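Local coordinates for protein exodeoxyribonuclease 10 (PDB 4FZX) that degrades single- and double-stranded DNA from the 3' end, a magnesium-dependent exonuclease of the DEDDh (DnaQ-like) family that takes part in DNA repair, at residues C[96-99]-C[100-103]; C[154-157]-C[158-162]. All blocks are in the same frame, centred on the assembly; numbering follows the deposited sequence.

Overall arrangement
Both contacts are helix starts, and each is capped by the side chain of the residue just before the helix: a cysteine in interaction 1, a threonine in interaction 2. Their centres lie about 10 Å apart on the same side of the chain's centre, and they meet directly. Leu102 CD1 packs on the selenium (SE) of Met161 at 3.6 Å, while Ile97 CD1 rests 3.6 Å from Ala158 O. Interaction 1 is buried and faces the DNA, with the Met100 side chain about 8 Å from a bound sodium ion; Asp6, Glu8 and Asp139 form the sodium site. Interaction 2 sits at the surface, its nearest atom about 11 Å from the nucleic acid.

Interaction 1 (C[96-99]-C[100-103]); sequences WICT and MKLA. With nucleotides of chain A.
Cys98 ends strand 95-98, an outer strand of the RNase H-like sheet, and N-caps helix 99-106 with its thiol. Its SG stands anti to the backbone N (chi1 -176°) and reaches past the first residues of the helix to accept from Lys101 N, at 3.6 Å and almost straight, with an N-H...S angle of 170°. Two main-chain bonds open the helix: Leu102 N to Cys98 O, 3.1 Å, and Ala103 N to Thr99 O, 2.9 Å. Leu102 CG also comes close to the carbonyl oxygen that its own N bonds, 3.1 Å from Cys98 O. Thr99 OG1 is bonded elsewhere, to His80 ND1.

Apolar contacts add to the turn. Cys98 SG also touches Met100 CB, and Cys98 CB lies against CD of Lys101. An alanine in place of Cys98 would probably leave Lys101 N without its capping acceptor and open a gap beside Met100 CB. Leu102 CD1 meets Ile97 CG2 at 3.6 Å; Ile150 and Ile164 pack on the same leucine.

Two side chains leave the helix start for the DNA. Lys101 makes a salt bridge with a phosphate through NZ. In Met100, modelled as selenomethionine, CG anti to the backbone N (chi1 -172°) and an extended chain carry SE to 3.7 Å from the sugar oxygen O4' of DG15 in chain A.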
ATOM      1  N   TRP C  96     -28.123   2.045   2.366  1.00 16.40           N
ATOM      2  CA  TRP C  96     -27.650   2.526   3.647  1.00 14.64           C
ATOM      3  C   TRP C  96     -26.352   3.301   3.521  1.00 14.66           C
ATOM      4  O   TRP C  96     -25.459   2.948   2.734  1.00 14.88           O
ATOM      5  CB  TRP C  96     -27.479   1.382   4.637  1.00 13.89           C
ATOM      6  CG  TRP C  96     -28.762   0.865   5.177  1.00 15.55           C
ATOM      7  CD1 TRP C  96     -29.486  -0.194   4.695  1.00 14.62           C
ATOM      8  CD2 TRP C  96     -29.487   1.366   6.313  1.00 14.79           C
ATOM      9  NE1 TRP C  96     -30.609  -0.383   5.465  1.00 15.54           N
ATOM     10  CE2 TRP C  96     -30.650   0.577   6.445  1.00 14.41           C
ATOM     11  CE3 TRP C  96     -29.273   2.412   7.223  1.00 15.34           C
ATOM     12  CZ2 TRP C  96     -31.577   0.780   7.470  1.00 17.55           C
ATOM     13  CZ3 TRP C  96     -30.213   2.633   8.222  1.00 11.11           C
ATOM     14  CH2 TRP C  96     -31.335   1.807   8.353  1.00 15.98           C
ATOM     15  N   ILE C  97     -26.261   4.372   4.299  1.00 13.72           N
ATOM     16  CA  ILE C  97     -25.023   5.108   4.466  1.00 12.53           C
ATOM     17  C   ILE C  97     -24.656   5.129   5.947  1.00 13.42           C
ATOM     18  O   ILE C  97     -25.517   5.346   6.813  1.00 13.18           O
ATOM     19  CB  ILE C  97     -25.151   6.526   3.914  1.00 11.15           C
ATOM     20  CG1 ILE C  97     -25.184   6.481   2.378  1.00 12.41           C
ATOM     21  CG2 ILE C  97     -24.014   7.406   4.401  1.00  9.36           C
ATOM     22  CD1 ILE C  97     -25.734   7.754   1.725  1.00 11.37           C
ATOM     23  N   CYS C  98     -23.402   4.800   6.244  1.00 12.88           N
ATOM     24  CA  CYS C  98     -22.938   4.781   7.626  1.00 12.91           C
ATOM     25  C   CYS C  98     -22.025   5.969   7.931  1.00 11.35           C
ATOM     26  O   CYS C  98     -20.964   6.092   7.347  1.00 12.90           O
ATOM     27  CB  CYS C  98     -22.210   3.475   7.920  1.00 11.30           C
ATOM     28  SG  CYS C  98     -21.717   3.330   9.644  1.00 14.08           S
ATOM     29  N   THR C  99     -22.446   6.850   8.834  1.00 11.33           N
ATOM     30  CA  THR C  99     -21.616   8.001   9.196  1.00 10.54           C
ATOM     31  C   THR C  99     -20.399   7.618  10.024  1.00 11.52           C
ATOM     32  O   THR C  99     -19.417   8.359  10.077  1.00 13.11           O
ATOM     33  CB  THR C  99     -22.394   9.096   9.913  1.00 11.11           C
ATOM     34  OG1 THR C  99     -23.166   8.536  10.987  1.00  9.42           O
ATOM     35  CG2 THR C  99     -23.293   9.840   8.936  1.00  8.04           C
HETATM   36  N   MSE C 100     -20.431   6.431  10.608  1.00 10.93           N
HETATM   37  CA  MSE C 100     -19.284   5.934  11.347  1.00 12.59           C
HETATM   38  C   MSE C 100     -18.151   5.567  10.411  1.00 11.95           C
HETATM   39  O   MSE C 100     -17.010   5.982  10.600  1.00 10.56           O
HETATM   40  CB  MSE C 100     -19.667   4.727  12.203  1.00 11.92           C
HETATM   41  CG  MSE C 100     -18.558   4.293  13.137  1.00 16.82           C
HETATM   42 SE   MSE C 100     -18.965   2.587  14.009  1.00 30.80          SE
HETATM   43  CE  MSE C 100     -20.167   3.292  15.345  1.00 24.48           C
ATOM     44  N   LYS C 101     -18.469   4.766   9.407  1.00 13.54           N
ATOM     45  CA  LYS C 101     -17.503   4.434   8.385  1.00 14.65           C
ATOM     46  C   LYS C 101     -17.011   5.706   7.725  1.00 14.14           C
ATOM     47  O   LYS C 101     -15.832   5.829   7.422  1.00 14.21           O
ATOM     48  CB  LYS C 101     -18.119   3.505   7.343  1.00 15.04           C
ATOM     49  CG  LYS C 101     -18.308   2.085   7.840  1.00 22.88           C
ATOM     50  CD  LYS C 101     -19.152   1.262   6.886  1.00 29.32           C
ATOM     51  CE  LYS C 101     -18.868  -0.218   7.048  1.00 37.33           C
ATOM     52  NZ  LYS C 101     -17.669  -0.651   6.256  1.00 43.66           N
ATOM     53  N   LEU C 102     -17.922   6.634   7.455  1.00 12.77           N
ATOM     54  CA  LEU C 102     -17.517   7.868   6.794  1.00 13.03           C
ATOM     55  C   LEU C 102     -16.528   8.666   7.651  1.00 12.58           C
ATOM     56  O   LEU C 102     -15.509   9.143   7.157  1.00 13.83           O
ATOM     57  CB  LEU C 102     -18.731   8.726   6.434  1.00 12.75           C
ATOM     58  CG  LEU C 102     -19.694   8.134   5.399  1.00 14.48           C
ATOM     59  CD1 LEU C 102     -20.871   9.068   5.140  1.00 13.08           C
ATOM     60  CD2 LEU C 102     -18.962   7.803   4.103  1.00  9.76           C
ATOM     61  N   ALA C 103     -16.826   8.795   8.937  1.00 12.39           N
ATOM     62  CA  ALA C 103     -15.988   9.582   9.843  1.00 12.74           C
ATOM     63  C   ALA C 103     -14.576   9.010   9.936  1.00 12.39           C
ATOM     64  O   ALA C 103     -13.594   9.740   9.871  1.00 11.68           O
ATOM     65  CB  ALA C 103     -16.622   9.641  11.223  1.00 12.75           C
TER
ATOM     66  P    DG A  15     -15.929   3.008  20.972  1.00 23.24           P
ATOM     67  OP1  DG A  15     -15.640   4.447  21.063  1.00 21.89           O
ATOM     68  OP2  DG A  15     -16.175   2.244  22.214  1.00 29.39           O
ATOM     69  O5'  DG A  15     -17.190   2.822  20.008  1.00 24.30           O
ATOM     70  C5'  DG A  15     -17.237   3.513  18.767  1.00 18.56           C
ATOM     71  C4'  DG A  15     -18.355   2.965  17.902  1.00 19.29           C
ATOM     72  O4'  DG A  15     -18.031   1.630  17.431  1.00 21.07           O
ATOM     73  C3'  DG A  15     -19.697   2.836  18.604  1.00 17.02           C
ATOM     74  O3'  DG A  15     -20.406   4.040  18.407  1.00 15.47           O
ATOM     75  C2'  DG A  15     -20.363   1.690  17.855  1.00 19.42           C
ATOM     76  C1'  DG A  15     -19.187   0.818  17.428  1.00 18.68           C
ATOM     77  N9   DG A  15     -18.923  -0.262  18.364  1.00 19.58           N
ATOM     78  C8   DG A  15     -18.429  -0.129  19.634  1.00 21.10           C
ATOM     79  N7   DG A  15     -18.254  -1.278  20.235  1.00 27.10           N
ATOM     80  C5   DG A  15     -18.645  -2.220  19.294  1.00 22.62           C
ATOM     81  C6   DG A  15     -18.679  -3.625  19.401  1.00 29.22           C
ATOM     82  O6   DG A  15     -18.331  -4.311  20.376  1.00 33.59           O
ATOM     83  N1   DG A  15     -19.159  -4.228  18.232  1.00 29.49           N
ATOM     84  C2   DG A  15     -19.548  -3.524  17.096  1.00 30.77           C
ATOM     85  N2   DG A  15     -20.017  -4.258  16.063  1.00 25.64           N
ATOM     86  N3   DG A  15     -19.525  -2.188  17.005  1.00 22.49           N
ATOM     87  C4   DG A  15     -19.059  -1.615  18.136  1.00 19.24           C
TER

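Interaction 2 (C[154-157]-C[158-162]); sequences SGWT and AEQMA
The Trp156 ring meets the carboxamide of Gln160, whose NE2 approaches it obliquely, 3.7 Å from CD1. The two groups do not stack, because the ring and amide planes are turned 77° apart. One face of the indole carries Ser154: CB of the serine stands 3.4 Å above the plane, over the ring's centre. Met161 keeps to the root of the tryptophan, its CG 3.7 Å from Trp156 CB. Farther out, the indole packs on Ile150, Arg105 and Leu106, wedging the connection between helices 136-154 and 158-165 against helix 99-106.

That connection begins with an ST turn. Gly155 leaves the preceding helix with positive phi, and Ser154 OG accepts from Trp156 N at 2.9 Å, consistent with the serine's CB lying over the ring; the same hydroxyl is bonded to Ile150 O.

Thr157 and Gln160 then form a capping box. With its OG1 placed between backbone N and carbonyl carbon (chi1 57°), Thr157 accepts from Gln160 N at 3.1 Å, nearly straight. Gln160 returns the bond through its side chain: the chain runs back from the first turn, and OE1 takes Thr157 N at 3.0 Å, the donor tilted 28° from the carbonyl plane. A weak bond from Thr157 OG1 reaches the same oxygen. Met161 N closes the first backbone turn on Thr157 O, 3.0 Å away, and the methyl CE of the selenomethionine curls back to 3.4 Å from that oxygen.

Gln160 OE1 thus takes one good bond and one weak one from Thr157, which probably limits how its amide can turn, while the reciprocal pair gives two backbone N-H groups at this helix start side-chain acceptors.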
ATOM      1  N   SER C 154     -15.956  16.976   2.854  1.00 16.95           N
ATOM      2  CA  SER C 154     -15.411  16.021   1.880  1.00 15.77           C
ATOM      3  C   SER C 154     -15.810  16.347   0.446  1.00 15.66           C
ATOM      4  O   SER C 154     -15.101  16.005  -0.501  1.00 15.72           O
ATOM      5  CB  SER C 154     -15.858  14.600   2.214  1.00 16.02           C
ATOM      6  OG  SER C 154     -17.244  14.437   1.976  1.00 12.66           O
ATOM      7  N   GLY C 155     -16.991  16.919   0.287  1.00 15.42           N
ATOM      8  CA  GLY C 155     -17.620  17.010  -1.024  1.00 15.22           C
ATOM      9  C   GLY C 155     -18.105  15.675  -1.573  1.00 14.89           C
ATOM     10  O   GLY C 155     -18.334  15.547  -2.779  1.00 15.77           O
ATOM     11  N   TRP C 156     -18.291  14.686  -0.698  1.00 13.61           N
ATOM     12  CA  TRP C 156     -18.850  13.397  -1.124  1.00 13.48           C
ATOM     13  C   TRP C 156     -20.332  13.494  -1.466  1.00 13.06           C
ATOM     14  O   TRP C 156     -21.072  14.238  -0.838  1.00 14.31           O
ATOM     15  CB  TRP C 156     -18.613  12.293  -0.084  1.00 12.31           C
ATOM     16  CG  TRP C 156     -17.179  11.908   0.097  1.00 12.84           C
ATOM     17  CD1 TRP C 156     -16.184  11.936  -0.853  1.00 14.17           C
ATOM     18  CD2 TRP C 156     -16.579  11.387   1.289  1.00 14.91           C
ATOM     19  NE1 TRP C 156     -15.001  11.489  -0.310  1.00 14.14           N
ATOM     20  CE2 TRP C 156     -15.209  11.174   1.011  1.00 14.55           C
ATOM     21  CE3 TRP C 156     -17.052  11.143   2.587  1.00 16.83           C
ATOM     22  CZ2 TRP C 156     -14.320  10.672   1.965  1.00 13.20           C
ATOM     23  CZ3 TRP C 156     -16.158  10.647   3.542  1.00 15.24           C
ATOM     24  CH2 TRP C 156     -14.811  10.411   3.219  1.00 15.88           C
ATOM     25  N   THR C 157     -20.750  12.746  -2.479  1.00 13.45           N
ATOM     26  CA  THR C 157     -22.160  12.665  -2.854  1.00 14.43           C
ATOM     27  C   THR C 157     -22.763  11.493  -2.135  1.00 14.41           C
ATOM     28  O   THR C 157     -22.037  10.645  -1.619  1.00 15.70           O
ATOM     29  CB  THR C 157     -22.330  12.386  -4.366  1.00 13.90           C
ATOM     30  OG1 THR C 157     -21.643  11.172  -4.692  1.00 15.31           O
ATOM     31  CG2 THR C 157     -21.752  13.536  -5.195  1.00 13.06           C
ATOM     32  N   ALA C 158     -24.086  11.398  -2.178  1.00 14.34           N
ATOM     33  CA  ALA C 158     -24.795  10.244  -1.659  1.00 15.47           C
ATOM     34  C   ALA C 158     -24.225   8.927  -2.199  1.00 16.74           C
ATOM     35  O   ALA C 158     -24.003   7.983  -1.441  1.00 15.64           O
ATOM     36  CB  ALA C 158     -26.268  10.356  -1.963  1.00 15.82           C
ATOM     37  N   GLU C 159     -23.897   8.914  -3.491  1.00 18.71           N
ATOM     38  CA  GLU C 159     -23.350   7.726  -4.164  1.00 19.23           C
ATOM     39  C   GLU C 159     -21.971   7.341  -3.640  1.00 18.45           C
ATOM     40  O   GLU C 159     -21.676   6.165  -3.452  1.00 17.49           O
ATOM     41  CB  GLU C 159     -23.261   7.974  -5.679  1.00 20.85           C
ATOM     42  CG  GLU C 159     -24.605   8.100  -6.370  1.00 25.36           C
ATOM     43  CD  GLU C 159     -25.313   6.766  -6.471  1.00 34.06           C
ATOM     44  OE1 GLU C 159     -26.547   6.760  -6.697  1.00 39.85           O
ATOM     45  OE2 GLU C 159     -24.633   5.718  -6.322  1.00 35.68           O
ATOM     46  N   GLN C 160     -21.090   8.326  -3.512  1.00 18.56           N
ATOM     47  CA  GLN C 160     -19.738   8.055  -3.035  1.00 17.48           C
ATOM     48  C   GLN C 160     -19.798   7.513  -1.633  1.00 16.53           C
ATOM     49  O   GLN C 160     -19.069   6.570  -1.277  1.00 17.14           O
ATOM     50  CB  GLN C 160     -18.902   9.319  -3.050  1.00 17.93           C
ATOM     51  CG  GLN C 160     -18.395   9.703  -4.411  1.00 17.64           C
ATOM     52  CD  GLN C 160     -17.721  11.051  -4.388  1.00 17.77           C
ATOM     53  OE1 GLN C 160     -18.378  12.082  -4.239  1.00 17.81           O
ATOM     54  NE2 GLN C 160     -16.397  11.051  -4.477  1.00 17.98           N
HETATM   55  N   MSE C 161     -20.706   8.081  -0.849  1.00 15.20           N
HETATM   56  CA  MSE C 161     -20.835   7.739   0.563  1.00 15.57           C
HETATM   57  C   MSE C 161     -21.359   6.321   0.745  1.00 16.41           C
HETATM   58  O   MSE C 161     -20.916   5.599   1.646  1.00 15.46           O
HETATM   59  CB  MSE C 161     -21.751   8.746   1.273  1.00 15.08           C
HETATM   60  CG  MSE C 161     -21.107  10.091   1.460  1.00 17.35           C
HETATM   61 SE   MSE C 161     -22.137  11.285   2.586  1.00 28.31          SE
HETATM   62  CE  MSE C 161     -23.470  11.890   1.255  1.00 17.53           C
ATOM     63  N   ALA C 162     -22.322   5.942  -0.101  1.00 16.81           N
ATOM     64  CA  ALA C 162     -22.837   4.578  -0.147  1.00 19.31           C
ATOM     65  C   ALA C 162     -21.749   3.591  -0.542  1.00 21.51           C
ATOM     66  O   ALA C 162     -21.673   2.492   0.010  1.00 21.74           O
ATOM     67  CB  ALA C 162     -24.005   4.488  -1.123  1.00 19.26           C
TER